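Local atomic coordinates of metallo-beta-lactamase (Simiduia agarivorans, PDB entry 6MFI), a protein that probably hydrolyses beta-lactam antibiotics with a pair of active-site zinc ions, as a subclass B3 metallo-beta-lactamase. Residues D79-D83 with I113-M119; W43-G47 with T82-I88; R179-Y183 with S194-R198; V103-L107 with Q172-G176; P186-P190 with Y230-Y234. All coordinates share one frame; numbering follows the deposited sequence. Where two conformers were deposited one is given.

In the fold
Along the chain the contacts open in the order 2, 1, 4, 3, 5. Contacts 1 and 2 lie about 8 Å apart between centres and share Thr82 and Asp83, in the loop joining strand 74-78 to helix 85-95. Contact 4 faces the seven-stranded sheet, through strand 103-107, against strand 172-175 of the five-stranded sheet. That second strand pairs with the hairpin of contact 3, the centres of contacts 3 and 4 being about 11 Å apart. The loop of this hairpin meets helix 228-242 in contact 5. Contacts 1 and 5 do not touch, but contact 1 gives two ligands to one zinc ion and contact 5 one to the other, and a single water binds both metals. The two-sheet core thus brings distant loops together at the dinuclear site.

Contact 1 of 5, residues D79-D83 with I113-M119. With ZN (zinc ion), chain B.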
# COMPACT_ATOMS: atom_id res chain seq x y z
N ASP A 79 1.17 -3.35 -4.51
CA ASP A 79 0.69 -4.38 -3.59
C ASP A 79 -0.02 -5.51 -4.32
O ASP A 79 -0.55 -5.32 -5.42
CB ASP A 79 -0.22 -3.78 -2.51
CG ASP A 79 0.56 -3.09 -1.41
OD1 ASP A 79 1.80 -3.27 -1.35
OD2 ASP A 79 -0.06 -2.37 -0.60
N SER A 80 -0.04 -6.69 -3.70
CA SER A 80 -0.63 -7.88 -4.29
C SER A 80 -1.66 -8.56 -3.40
O SER A 80 -2.39 -9.43 -3.88
CB SER A 80 0.46 -8.91 -4.62
OG SER A 80 1.04 -9.43 -3.44
N GLY A 81 -1.73 -8.20 -2.12
CA GLY A 81 -2.49 -9.00 -1.18
C GLY A 81 -1.78 -10.31 -0.91
O GLY A 81 -0.61 -10.51 -1.25
N THR A 82 -2.51 -11.23 -0.29
CA THR A 82 -1.98 -12.56 -0.06
C THR A 82 -1.89 -13.33 -1.37
O THR A 82 -2.29 -12.85 -2.44
CB THR A 82 -2.84 -13.32 0.95
OG1 THR A 82 -4.13 -13.57 0.38
CG2 THR A 82 -3.00 -12.52 2.23
N ASP A 83 -1.35 -14.55 -1.30
CA ASP A 83 -1.35 -15.41 -2.48
C ASP A 83 -2.78 -15.73 -2.92
O ASP A 83 -3.02 -15.97 -4.11
CB ASP A 83 -0.58 -16.70 -2.19
CG ASP A 83 0.03 -17.31 -3.44
OD1 ASP A 83 0.35 -16.55 -4.38
OD2 ASP A 83 0.18 -18.55 -3.49
N ILE A 113 2.91 -10.29 4.71
CA ILE A 113 2.32 -11.32 3.85
C ILE A 113 0.94 -10.91 3.35
O ILE A 113 0.53 -11.30 2.25
CB ILE A 113 2.26 -12.67 4.60
CG1 ILE A 113 1.74 -13.78 3.69
CG2 ILE A 113 1.42 -12.55 5.86
CD1 ILE A 113 1.60 -15.12 4.37
N ASP A 114 0.21 -10.10 4.12
CA ASP A 114 -1.12 -9.70 3.69
C ASP A 114 -1.10 -8.66 2.57
O ASP A 114 -2.17 -8.34 2.05
CB ASP A 114 -1.93 -9.17 4.88
CG ASP A 114 -1.22 -8.05 5.62
OD1 ASP A 114 0.00 -8.18 5.86
OD2 ASP A 114 -1.88 -7.06 5.96
N HIS A 115 0.07 -8.15 2.20
CA HIS A 115 0.17 -7.16 1.14
C HIS A 115 1.05 -7.58 -0.02
O HIS A 115 0.81 -7.14 -1.15
CB HIS A 115 0.71 -5.83 1.70
CG HIS A 115 -0.11 -5.27 2.82
ND1 HIS A 115 -1.42 -4.86 2.65
CD2 HIS A 115 0.18 -5.07 4.13
CE1 HIS A 115 -1.89 -4.42 3.81
NE2 HIS A 115 -0.94 -4.53 4.72
N VAL A 116 2.06 -8.43 0.21
CA VAL A 116 2.98 -8.83 -0.85
C VAL A 116 3.07 -10.35 -0.92
O VAL A 116 3.97 -10.89 -1.57
CB VAL A 116 4.37 -8.20 -0.65
CG1 VAL A 116 4.29 -6.68 -0.71
CG2 VAL A 116 4.96 -8.65 0.68
N GLY A 117 2.15 -11.04 -0.24
CA GLY A 117 2.20 -12.49 -0.21
C GLY A 117 2.04 -13.12 -1.58
O GLY A 117 2.66 -14.15 -1.88
N GLY A 118 1.22 -12.52 -2.43
CA GLY A 118 1.00 -13.05 -3.77
C GLY A 118 1.74 -12.28 -4.84
O GLY A 118 1.35 -12.30 -6.01
N MET A 119 2.83 -11.60 -4.46
CA MET A 119 3.58 -10.80 -5.42
C MET A 119 4.24 -11.68 -6.47
O MET A 119 4.30 -11.31 -7.65
CB MET A 119 4.62 -9.95 -4.69
CG MET A 119 5.12 -8.75 -5.47
SD MET A 119 3.78 -7.69 -6.05
CE MET A 119 3.73 -6.47 -4.74
ZN ZN B . -1.36 -5.26 6.76
O HOH W 1 -2.05 -3.92 0.29
O HOH W 2 0.03 -5.95 8.00
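Asp79 lies alongside His115, its carboxylate plane 25° from the imidazole, and water 1 joins the two: it gives a proton to Asp79 OD2 at 2.7 Å and accepts from His115 ND1 at 2.6 Å. Tyr210 and Ser109 hold the two carboxylate oxygens, so this second-shell aspartate is itself fixed. Ser80 follows with a nearly straight bond, its N 2.7 Å from His115 O at 167°. The hydroxyl of Ser80, with OG set between backbone N and carbonyl carbon (chi1 69°), lies within reach of both His115 O and Gly81 O. Its CB rests on the thioether of Met119. Gly81 N adds a weak bond to His115 O at 2.9 Å, while Gly81 O accepts Gly118 N at 3.0 Å. The CA of Gly81 also makes a CA-H...O contact with Asp114 O, a buried carbonyl otherwise without a partner. At Thr82 the methyl CG2 packs 3.7 Å from Asp114 CA, and Gly118, lacking a side chain, lets the two backbones pass closely here and at Asp83. Beyond them, the zinc ion is bound by Asp114 OD2 at 2.0 Å and by His115 NE2 at 2.2 Å, with His253 and water 2 completing the ligands. This is the second half of the His-x-His-x-Asp-His zinc motif of the metallo-beta-lactamase fold, with the loop 79-83 hydrogen-bonded to the backbone of its last histidine.

Contact 2 of 5, residues W43-G47 with T82-I88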
# COMPACT_ATOMS: atom_id res chain seq x y z
N TRP A 43 -9.13 -10.35 4.78
CA TRP A 43 -8.07 -10.01 3.83
C TRP A 43 -8.31 -10.64 2.47
O TRP A 43 -8.04 -10.03 1.43
CB TRP A 43 -6.72 -10.45 4.39
CG TRP A 43 -6.25 -9.65 5.57
CD1 TRP A 43 -6.75 -8.46 6.00
CD2 TRP A 43 -5.20 -10.00 6.47
NE1 TRP A 43 -6.07 -8.04 7.12
CE2 TRP A 43 -5.11 -8.97 7.43
CE3 TRP A 43 -4.31 -11.08 6.56
CZ2 TRP A 43 -4.17 -8.99 8.46
CZ3 TRP A 43 -3.39 -11.10 7.59
CH2 TRP A 43 -3.33 -10.06 8.52
N ASP A 44 -8.82 -11.87 2.45
CA ASP A 44 -9.01 -12.62 1.21
C ASP A 44 -10.45 -12.62 0.72
O ASP A 44 -10.80 -13.43 -0.15
CB ASP A 44 -8.51 -14.05 1.38
CG ASP A 44 -7.03 -14.12 1.73
OD1 ASP A 44 -6.27 -13.26 1.24
OD2 ASP A 44 -6.64 -15.04 2.48
N LYS A 45 -11.30 -11.76 1.26
CA LYS A 45 -12.69 -11.71 0.81
C LYS A 45 -12.76 -11.04 -0.56
O LYS A 45 -12.23 -9.94 -0.73
CB LYS A 45 -13.56 -10.96 1.81
CG LYS A 45 -15.02 -10.87 1.39
CD LYS A 45 -15.87 -10.17 2.44
CE LYS A 45 -17.33 -10.14 2.03
NZ LYS A 45 -17.88 -11.51 1.83
N PRO A 46 -13.40 -11.67 -1.54
CA PRO A 46 -13.47 -11.07 -2.88
C PRO A 46 -14.26 -9.77 -2.87
O PRO A 46 -15.26 -9.63 -2.16
CB PRO A 46 -14.17 -12.14 -3.72
CG PRO A 46 -13.99 -13.41 -2.95
CD PRO A 46 -14.00 -13.01 -1.51
N GLY A 47 -13.79 -8.80 -3.66
CA GLY A 47 -14.44 -7.52 -3.77
C GLY A 47 -14.36 -6.97 -5.18
O GLY A 47 -13.50 -7.37 -5.98
N THR A 82 -2.51 -11.23 -0.29
CA THR A 82 -1.98 -12.56 -0.06
C THR A 82 -1.89 -13.33 -1.37
O THR A 82 -2.29 -12.85 -2.44
CB THR A 82 -2.84 -13.32 0.95
OG1 THR A 82 -4.13 -13.57 0.38
CG2 THR A 82 -3.00 -12.52 2.23
N ASP A 83 -1.35 -14.55 -1.30
CA ASP A 83 -1.35 -15.41 -2.48
C ASP A 83 -2.78 -15.73 -2.92
O ASP A 83 -3.02 -15.97 -4.11
CB ASP A 83 -0.58 -16.70 -2.19
CG ASP A 83 0.03 -17.31 -3.44
OD1 ASP A 83 0.35 -16.55 -4.38
OD2 ASP A 83 0.18 -18.55 -3.49
N ARG A 84 -3.72 -15.72 -1.98
CA ARG A 84 -5.13 -15.91 -2.32
C ARG A 84 -5.77 -14.60 -2.78
O ARG A 84 -6.63 -14.61 -3.67
CB ARG A 84 -5.88 -16.48 -1.12
CG ARG A 84 -7.24 -17.06 -1.46
CD ARG A 84 -7.22 -17.82 -2.78
NE ARG A 84 -8.55 -17.97 -3.36
CZ ARG A 84 -9.30 -16.96 -3.81
NH1 ARG A 84 -10.50 -17.21 -4.32
NH2 ARG A 84 -8.85 -15.71 -3.78
N GLY A 85 -5.36 -13.48 -2.19
CA GLY A 85 -5.85 -12.18 -2.63
C GLY A 85 -5.35 -11.77 -3.99
O GLY A 85 -6.01 -10.96 -4.67
N ALA A 86 -4.20 -12.29 -4.42
CA ALA A 86 -3.70 -11.99 -5.76
C ALA A 86 -4.62 -12.55 -6.84
O ALA A 86 -4.67 -12.01 -7.95
CB ALA A 86 -2.29 -12.54 -5.93
N VAL A 87 -5.35 -13.62 -6.53
CA VAL A 87 -6.34 -14.15 -7.47
C VAL A 87 -7.46 -13.14 -7.67
O VAL A 87 -7.95 -12.95 -8.79
CB VAL A 87 -6.87 -15.51 -6.98
CG1 VAL A 87 -7.85 -16.09 -7.98
CG2 VAL A 87 -5.71 -16.47 -6.74
N ILE A 88 -7.88 -12.47 -6.59
CA ILE A 88 -8.92 -11.46 -6.70
C ILE A 88 -8.39 -10.23 -7.43
O ILE A 88 -9.11 -9.61 -8.23
CB ILE A 88 -9.45 -11.10 -5.30
CG1 ILE A 88 -10.12 -12.32 -4.66
CG2 ILE A 88 -10.42 -9.93 -5.37
CD1 ILE A 88 -9.95 -12.40 -3.16
O HOH W 3 -5.12 -10.73 0.27
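The start of helix 85-95, with Thr82 as its capping residue, meets Asp44 and Pro46 of the loop 43-47 close behind the zinc ligand Asp114 in the metallo-beta-lactamase fold. Thr82 OG1 serves two backbone N-H groups of the first helical turn: it accepts from Gly85 N at 2.9 Å, well aligned at 156°, and weakly from Arg84 N. The hydroxyl probably gives its own proton to Asp44 OD1, though the modelled 2.3 Å between Thr82 OG1 and Asp44 OD1 is doubtfully short. The carboxylate and the hydroxyl come from opposite directions, and Asp44 CG, anti to its own carbonyl carbon (chi1 -61°), is carried toward the helix start. Water 3 closes a second link, donating to Asp44 OD1 at 2.9 Å and accepting from Thr82 N at 2.7 Å. The negative group therefore sits close to the N-terminal end of the helix, where it would probably be favoured by the helix dipole. Its flank rests on the aliphatic root of Arg84, with Asp44 CG 3.9 Å from Arg84 CB, while the guanidinium does not reach it. Outside the pair, Trp43 O bonds to Thr61, Lys45 pairs by its backbone with Cys62, and Gly47 O takes Asn92 ND2, tying the loop to residues 61-62 on one hand and to helix 85-95 on the other. One turn into the helix, Ile88 supplies the apolar part: its CG2 lies near Gly47 N, and its CD1 reaches 3.3 Å from Asp44 O and 3.8 Å from Pro46 CA.

Contact 3 of 5, residues R179-Y183 with S194-R198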
# COMPACT_ATOMS: atom_id res chain seq x y z
N ARG A 179 4.33 8.54 -13.46
CA ARG A 179 5.44 9.01 -12.64
C ARG A 179 5.05 8.93 -11.18
O ARG A 179 4.12 9.62 -10.74
CB ARG A 179 5.83 10.44 -13.02
CG ARG A 179 6.77 11.12 -12.05
CD ARG A 179 7.78 11.98 -12.79
NE ARG A 179 8.54 12.83 -11.88
CZ ARG A 179 8.42 14.15 -11.81
NH1 ARG A 179 7.56 14.78 -12.60
NH2 ARG A 179 9.15 14.84 -10.95
N LEU A 180 5.75 8.09 -10.43
CA LEU A 180 5.52 7.90 -9.00
C LEU A 180 6.80 8.18 -8.23
O LEU A 180 7.91 7.90 -8.71
CB LEU A 180 5.04 6.48 -8.69
CG LEU A 180 3.91 5.88 -9.52
CD1 LEU A 180 4.44 5.08 -10.69
CD2 LEU A 180 3.02 5.02 -8.64
N THR A 181 6.65 8.74 -7.03
CA THR A 181 7.77 9.00 -6.14
C THR A 181 7.53 8.27 -4.82
O THR A 181 6.43 8.35 -4.26
CB THR A 181 7.95 10.50 -5.89
OG1 THR A 181 8.12 11.18 -7.14
CG2 THR A 181 9.17 10.75 -5.01
N ALA A 182 8.54 7.57 -4.34
CA ALA A 182 8.45 6.82 -3.10
C ALA A 182 9.07 7.60 -1.95
O ALA A 182 9.96 8.43 -2.14
CB ALA A 182 9.14 5.46 -3.22
N TYR A 183 8.59 7.33 -0.74
CA TYR A 183 9.11 7.93 0.48
C TYR A 183 9.26 6.84 1.52
O TYR A 183 8.28 6.18 1.88
CB TYR A 183 8.20 9.05 0.98
CG TYR A 183 7.99 10.16 -0.02
CD1 TYR A 183 8.88 11.22 -0.11
CD2 TYR A 183 6.90 10.14 -0.88
CE1 TYR A 183 8.69 12.23 -1.03
CE2 TYR A 183 6.70 11.15 -1.80
CZ TYR A 183 7.60 12.19 -1.87
OH TYR A 183 7.40 13.20 -2.79
N SER A 194 5.83 4.77 1.12
CA SER A 194 4.63 5.54 0.82
C SER A 194 4.78 6.16 -0.56
O SER A 194 5.77 6.85 -0.83
CB SER A 194 4.38 6.63 1.87
OG SER A 194 4.18 6.07 3.15
N TRP A 195 3.82 5.89 -1.44
CA TRP A 195 3.89 6.29 -2.84
C TRP A 195 2.98 7.48 -3.10
O TRP A 195 1.90 7.60 -2.52
CB TRP A 195 3.52 5.13 -3.76
CG TRP A 195 4.54 4.04 -3.76
CD1 TRP A 195 4.53 2.90 -3.00
CD2 TRP A 195 5.73 3.98 -4.55
NE1 TRP A 195 5.64 2.14 -3.28
CE2 TRP A 195 6.40 2.78 -4.23
CE3 TRP A 195 6.30 4.83 -5.51
CZ2 TRP A 195 7.60 2.41 -4.82
CZ3 TRP A 195 7.50 4.46 -6.10
CH2 TRP A 195 8.13 3.26 -5.75
N GLN A 196 3.43 8.36 -4.00
CA GLN A 196 2.69 9.57 -4.34
C GLN A 196 2.79 9.81 -5.83
O GLN A 196 3.89 9.83 -6.39
CB GLN A 196 3.22 10.78 -3.56
CG GLN A 196 3.01 12.12 -4.24
CD GLN A 196 4.00 13.17 -3.77
OE1 GLN A 196 5.19 13.09 -4.06
NE2 GLN A 196 3.50 14.15 -3.03
N TRP A 197 1.64 10.00 -6.48
CA TRP A 197 1.57 10.27 -7.91
C TRP A 197 0.45 11.25 -8.18
O TRP A 197 -0.36 11.57 -7.30
CB TRP A 197 1.37 8.98 -8.71
CG TRP A 197 0.06 8.30 -8.44
CD1 TRP A 197 -1.08 8.39 -9.18
CD2 TRP A 197 -0.25 7.43 -7.34
NE1 TRP A 197 -2.08 7.63 -8.62
CE2 TRP A 197 -1.59 7.03 -7.49
CE3 TRP A 197 0.48 6.95 -6.25
CZ2 TRP A 197 -2.22 6.18 -6.58
CZ3 TRP A 197 -0.14 6.10 -5.36
CH2 TRP A 197 -1.48 5.72 -5.53
N ARG A 198 0.39 11.74 -9.41
CA ARG A 198 -0.64 12.66 -9.85
C ARG A 198 -1.59 11.95 -10.82
O ARG A 198 -1.15 11.18 -11.67
CB ARG A 198 -0.04 13.89 -10.52
CG ARG A 198 0.71 14.82 -9.58
CD ARG A 198 0.77 16.25 -10.12
NE ARG A 198 1.31 16.31 -11.47
CZ ARG A 198 0.57 16.44 -12.57
NH1 ARG A 198 -0.75 16.51 -12.48
NH2 ARG A 198 1.16 16.49 -13.76
O HOH W 4 2.45 11.64 -11.30
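Tyr183 runs back over its partner strand toward Gln196, two residues on from the Ser194 with which it is paired. Its CB lies 3.7 Å from Ser194 O, the carbonyl that also accepts Tyr183 N. With CG anti to the carbonyl carbon (chi1 -58°), the ring turns its CD2 edge along the strand, so CD2 still borders Ser194 O and CE2 comes 3.9 Å from Gln196 CB, in the ring plane. At the tip, OH donates to Gln196 OE1 at 2.6 Å, tilted 32° from the amide carbonyl plane. Ring and amide stand 79° apart, and Gln196 NE2 is held by Glu245 O, which fixes the amide's flip. Thr181 and Gln196 form a hydrogen-bonded antiparallel pair, Thr181 N reaching Gln196 O at 3.0 Å. On the reverse side of the sheet, Ala182 CB sits over one face of Trp195, 3.5 Å from the centroid of its six-membered ring, a CH-pi contact; Leu180 CB adjoins the same indole. The pair is a beta hairpin, with strand 172-175 beyond 178-184 and strand 206-210 beyond 193-199; Leu180 and Trp197 pack on Ile69 of strand 67-71 in the facing sheet.

Contact 4 of 5, residues V103-L107 with Q172-G176; sequences VKILL and QIALG
Ile105 and Leu175 reach toward each other tip to tip, Ile105 CD1 stopping 3.8 Å from Leu175 CB. The same methyl serves a second neighbour: Ile105 and Ile173 slide past one another in opposite directions, so that CD1 of Ile105 lies 3.6 Å from CG2 of Ile173. Ile105 holds CG1 anti to its carbonyl carbon and continues extended (chi2 -180°), which carries CD1 across to the interval between the two opposing side chains. Lys104 meets Leu175 at about a right angle, its CB 3.7 Å from Leu175 CD2. The lysine chain then bends away, and its NZ bonds to Ser101 O. At the other end Leu107 CD2 approaches Ile173 CG1 at 4.2 Å, a looser touch that Trp195 and Leu180 flank. Strands 103-107 and 172-175 run nearly antiparallel at 165°, but their axes come no closer than 8.5 Å and they share no hydrogen bond. They belong to different sheets, laid face to face as in the alpha-beta/beta-alpha sandwich of this superfamily, and Tyr131 and Val76 of strands beside 103-107 widen the same layer. With hydrocarbon doing nearly all the touching, the foot of Lys104 included, cohesion here rests on dispersion and the exclusion of water.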
# COMPACT_ATOMS: atom_id res chain seq x y z
N VAL A 103 0.68 -4.77 -17.23
CA VAL A 103 1.27 -4.34 -15.97
C VAL A 103 2.78 -4.54 -16.08
O VAL A 103 3.26 -5.68 -16.09
CB VAL A 103 0.69 -5.12 -14.78
CG1 VAL A 103 1.30 -4.62 -13.48
CG2 VAL A 103 -0.83 -4.98 -14.75
N LYS A 104 3.52 -3.44 -16.16
CA LYS A 104 4.96 -3.50 -16.37
C LYS A 104 5.78 -3.31 -15.10
O LYS A 104 6.95 -3.69 -15.08
CB LYS A 104 5.39 -2.45 -17.40
CG LYS A 104 4.59 -2.47 -18.69
CD LYS A 104 4.68 -3.83 -19.38
CE LYS A 104 3.89 -3.84 -20.68
NZ LYS A 104 3.93 -5.17 -21.34
N ILE A 105 5.20 -2.73 -14.05
CA ILE A 105 5.93 -2.41 -12.83
C ILE A 105 5.09 -2.81 -11.63
O ILE A 105 3.89 -2.50 -11.58
CB ILE A 105 6.30 -0.91 -12.76
CG1 ILE A 105 7.30 -0.55 -13.87
CG2 ILE A 105 6.87 -0.55 -11.40
CD1 ILE A 105 7.72 0.90 -13.87
N LEU A 106 5.71 -3.49 -10.67
CA LEU A 106 5.07 -3.86 -9.42
C LEU A 106 5.74 -3.11 -8.27
O LEU A 106 6.97 -3.12 -8.15
CB LEU A 106 5.17 -5.37 -9.18
CG LEU A 106 4.36 -6.28 -10.10
CD1 LEU A 106 4.74 -7.73 -9.86
CD2 LEU A 106 2.87 -6.08 -9.89
N LEU A 107 4.93 -2.46 -7.45
CA LEU A 107 5.40 -1.75 -6.26
C LEU A 107 4.74 -2.35 -5.02
O LEU A 107 3.85 -3.20 -5.11
CB LEU A 107 5.10 -0.25 -6.36
CG LEU A 107 5.61 0.47 -7.61
CD1 LEU A 107 5.22 1.94 -7.59
CD2 LEU A 107 7.11 0.31 -7.75
N GLN A 172 12.16 8.08 -8.02
CA GLN A 172 11.02 8.17 -8.92
C GLN A 172 10.89 6.89 -9.75
O GLN A 172 11.88 6.23 -10.07
CB GLN A 172 11.14 9.38 -9.85
CG GLN A 172 10.84 10.70 -9.18
CD GLN A 172 10.93 11.87 -10.14
OE1 GLN A 172 10.76 11.72 -11.35
NE2 GLN A 172 11.20 13.06 -9.60
N ILE A 173 9.65 6.56 -10.09
CA ILE A 173 9.33 5.41 -10.94
C ILE A 173 8.64 5.94 -12.18
O ILE A 173 7.58 6.59 -12.08
CB ILE A 173 8.45 4.39 -10.21
CG1 ILE A 173 9.25 3.69 -9.10
CG2 ILE A 173 7.89 3.37 -11.19
CD1 ILE A 173 10.33 2.76 -9.61
N ALA A 174 9.22 5.68 -13.35
CA ALA A 174 8.73 6.20 -14.61
C ALA A 174 8.29 5.05 -15.51
O ALA A 174 9.01 4.05 -15.63
CB ALA A 174 9.79 7.04 -15.32
N LEU A 175 7.13 5.20 -16.13
CA LEU A 175 6.61 4.20 -17.08
C LEU A 175 5.70 4.94 -18.05
O LEU A 175 4.53 5.18 -17.76
CB LEU A 175 5.87 3.09 -16.36
CG LEU A 175 5.38 1.94 -17.24
CD1 LEU A 175 6.56 1.15 -17.80
CD2 LEU A 175 4.44 1.03 -16.47
N GLY A 176 6.25 5.30 -19.21
CA GLY A 176 5.53 6.13 -20.16
C GLY A 176 5.19 7.49 -19.58
O GLY A 176 6.08 8.24 -19.19

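Contact 5 of 5, residues P186-P190 with Y230-Y234; sequences PGHTP and YLQAY. With ZN (zinc ion), chain C.
Tyr230 and Tyr234, one helical turn apart, both engage Gly187, the residue just before the zinc ligand His188. The hydroxyl of Tyr230 donates to Gly187 O at 2.7 Å, arriving above the carbonyl plane (69° out of it) rather than on a lone pair. Pro190 borders the edge of this ring, its CA in the ring plane. Tyr234 offers a face instead: Gly187 CA lies 3.4 Å from the ring centroid and almost on its normal, a CH-pi contact for which the bare glycine leaves room. Water 5 donates to Pro186 O at 2.8 Å and to Tyr234 O at 3.0 Å, bridging loop and helix, while Pro186 CG rests 4.1 Å from Ala233 CB. Within the loop, Gly187 N bonds to Thr189 O, folding the segment back on itself. Farther out, Tyr234 is backed by Ile282 and Leu286 of helix 274-291. On the zinc side of the loop, His188 NE2 binds zinc at 2.0 Å beside His110, His112 and water 2; Ser215 O holds its ND1, and Glu111 takes Thr189 OG1. One hydroxyl bond, one aromatic face and one water thus grip the backbone next to a metal ligand, which probably helps hold His188 in position.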
# COMPACT_ATOMS: atom_id res chain seq x y z
N PRO A 186 9.37 3.90 7.34
CA PRO A 186 9.46 2.67 8.13
C PRO A 186 8.76 2.84 9.48
O PRO A 186 8.17 3.87 9.78
CB PRO A 186 10.96 2.46 8.29
CG PRO A 186 11.51 3.85 8.31
CD PRO A 186 10.63 4.66 7.38
N GLY A 187 8.85 1.79 10.29
CA GLY A 187 8.17 1.77 11.57
C GLY A 187 7.29 0.55 11.71
O GLY A 187 7.49 -0.28 12.60
N HIS A 188 6.29 0.44 10.83
CA HIS A 188 5.52 -0.80 10.76
C HIS A 188 6.39 -1.94 10.26
O HIS A 188 6.31 -3.06 10.78
CB HIS A 188 4.31 -0.60 9.84
CG HIS A 188 3.39 -1.78 9.80
ND1 HIS A 188 2.47 -2.04 10.78
CD2 HIS A 188 3.26 -2.77 8.88
CE1 HIS A 188 1.80 -3.14 10.47
NE2 HIS A 188 2.26 -3.60 9.32
N THR A 189 7.22 -1.68 9.26
CA THR A 189 8.24 -2.60 8.77
C THR A 189 9.50 -1.79 8.50
O THR A 189 9.43 -0.56 8.35
CB THR A 189 7.81 -3.32 7.48
OG1 THR A 189 7.74 -2.38 6.41
CG2 THR A 189 6.47 -4.01 7.65
N PRO A 190 10.66 -2.43 8.46
CA PRO A 190 11.89 -1.68 8.13
C PRO A 190 11.88 -1.09 6.73
O PRO A 190 12.45 -0.01 6.52
CB PRO A 190 13.00 -2.73 8.30
CG PRO A 190 12.31 -4.05 8.26
CD PRO A 190 10.96 -3.81 8.87
N TYR A 230 15.42 2.68 15.35
CA TYR A 230 14.27 2.38 14.52
C TYR A 230 13.16 3.41 14.67
O TYR A 230 12.34 3.55 13.76
CB TYR A 230 13.75 0.99 14.86
CG TYR A 230 12.68 0.43 13.96
CD1 TYR A 230 12.96 0.06 12.65
CD2 TYR A 230 11.39 0.23 14.43
CE1 TYR A 230 11.99 -0.47 11.83
CE2 TYR A 230 10.41 -0.30 13.62
CZ TYR A 230 10.71 -0.65 12.32
OH TYR A 230 9.74 -1.17 11.51
N LEU A 231 13.12 4.13 15.79
CA LEU A 231 12.06 5.10 16.06
C LEU A 231 12.35 6.48 15.49
O LEU A 231 11.42 7.19 15.10
CB LEU A 231 11.81 5.22 17.57
CG LEU A 231 11.05 4.10 18.30
CD1 LEU A 231 11.74 2.74 18.21
CD2 LEU A 231 10.84 4.49 19.75
N GLN A 232 13.62 6.89 15.45
CA GLN A 232 13.96 8.18 14.85
C GLN A 232 13.67 8.17 13.35
O GLN A 232 13.20 9.18 12.80
CB GLN A 232 15.43 8.51 15.12
CG GLN A 232 15.77 8.66 16.59
CD GLN A 232 17.24 8.91 16.83
OE1 GLN A 232 17.67 9.08 17.97
NE2 GLN A 232 18.02 8.94 15.76
N ALA A 233 13.94 7.06 12.68
CA ALA A 233 13.56 6.93 11.28
C ALA A 233 12.04 6.80 11.14
O ALA A 233 11.47 7.27 10.15
CB ALA A 233 14.25 5.72 10.65
N TYR A 234 11.40 6.18 12.13
CA TYR A 234 9.94 6.19 12.22
C TYR A 234 9.42 7.62 12.27
O TYR A 234 8.47 7.98 11.56
CB TYR A 234 9.50 5.41 13.45
CG TYR A 234 8.09 4.84 13.43
CD1 TYR A 234 7.72 3.85 14.33
CD2 TYR A 234 7.15 5.29 12.52
CE1 TYR A 234 6.44 3.33 14.33
CE2 TYR A 234 5.86 4.77 12.51
CZ TYR A 234 5.52 3.79 13.42
OH TYR A 234 4.25 3.27 13.41
ZN ZN C . 1.80 -5.07 8.00
O HOH W 5 7.91 6.58 9.00
O HOH W 2 0.03 -5.95 8.00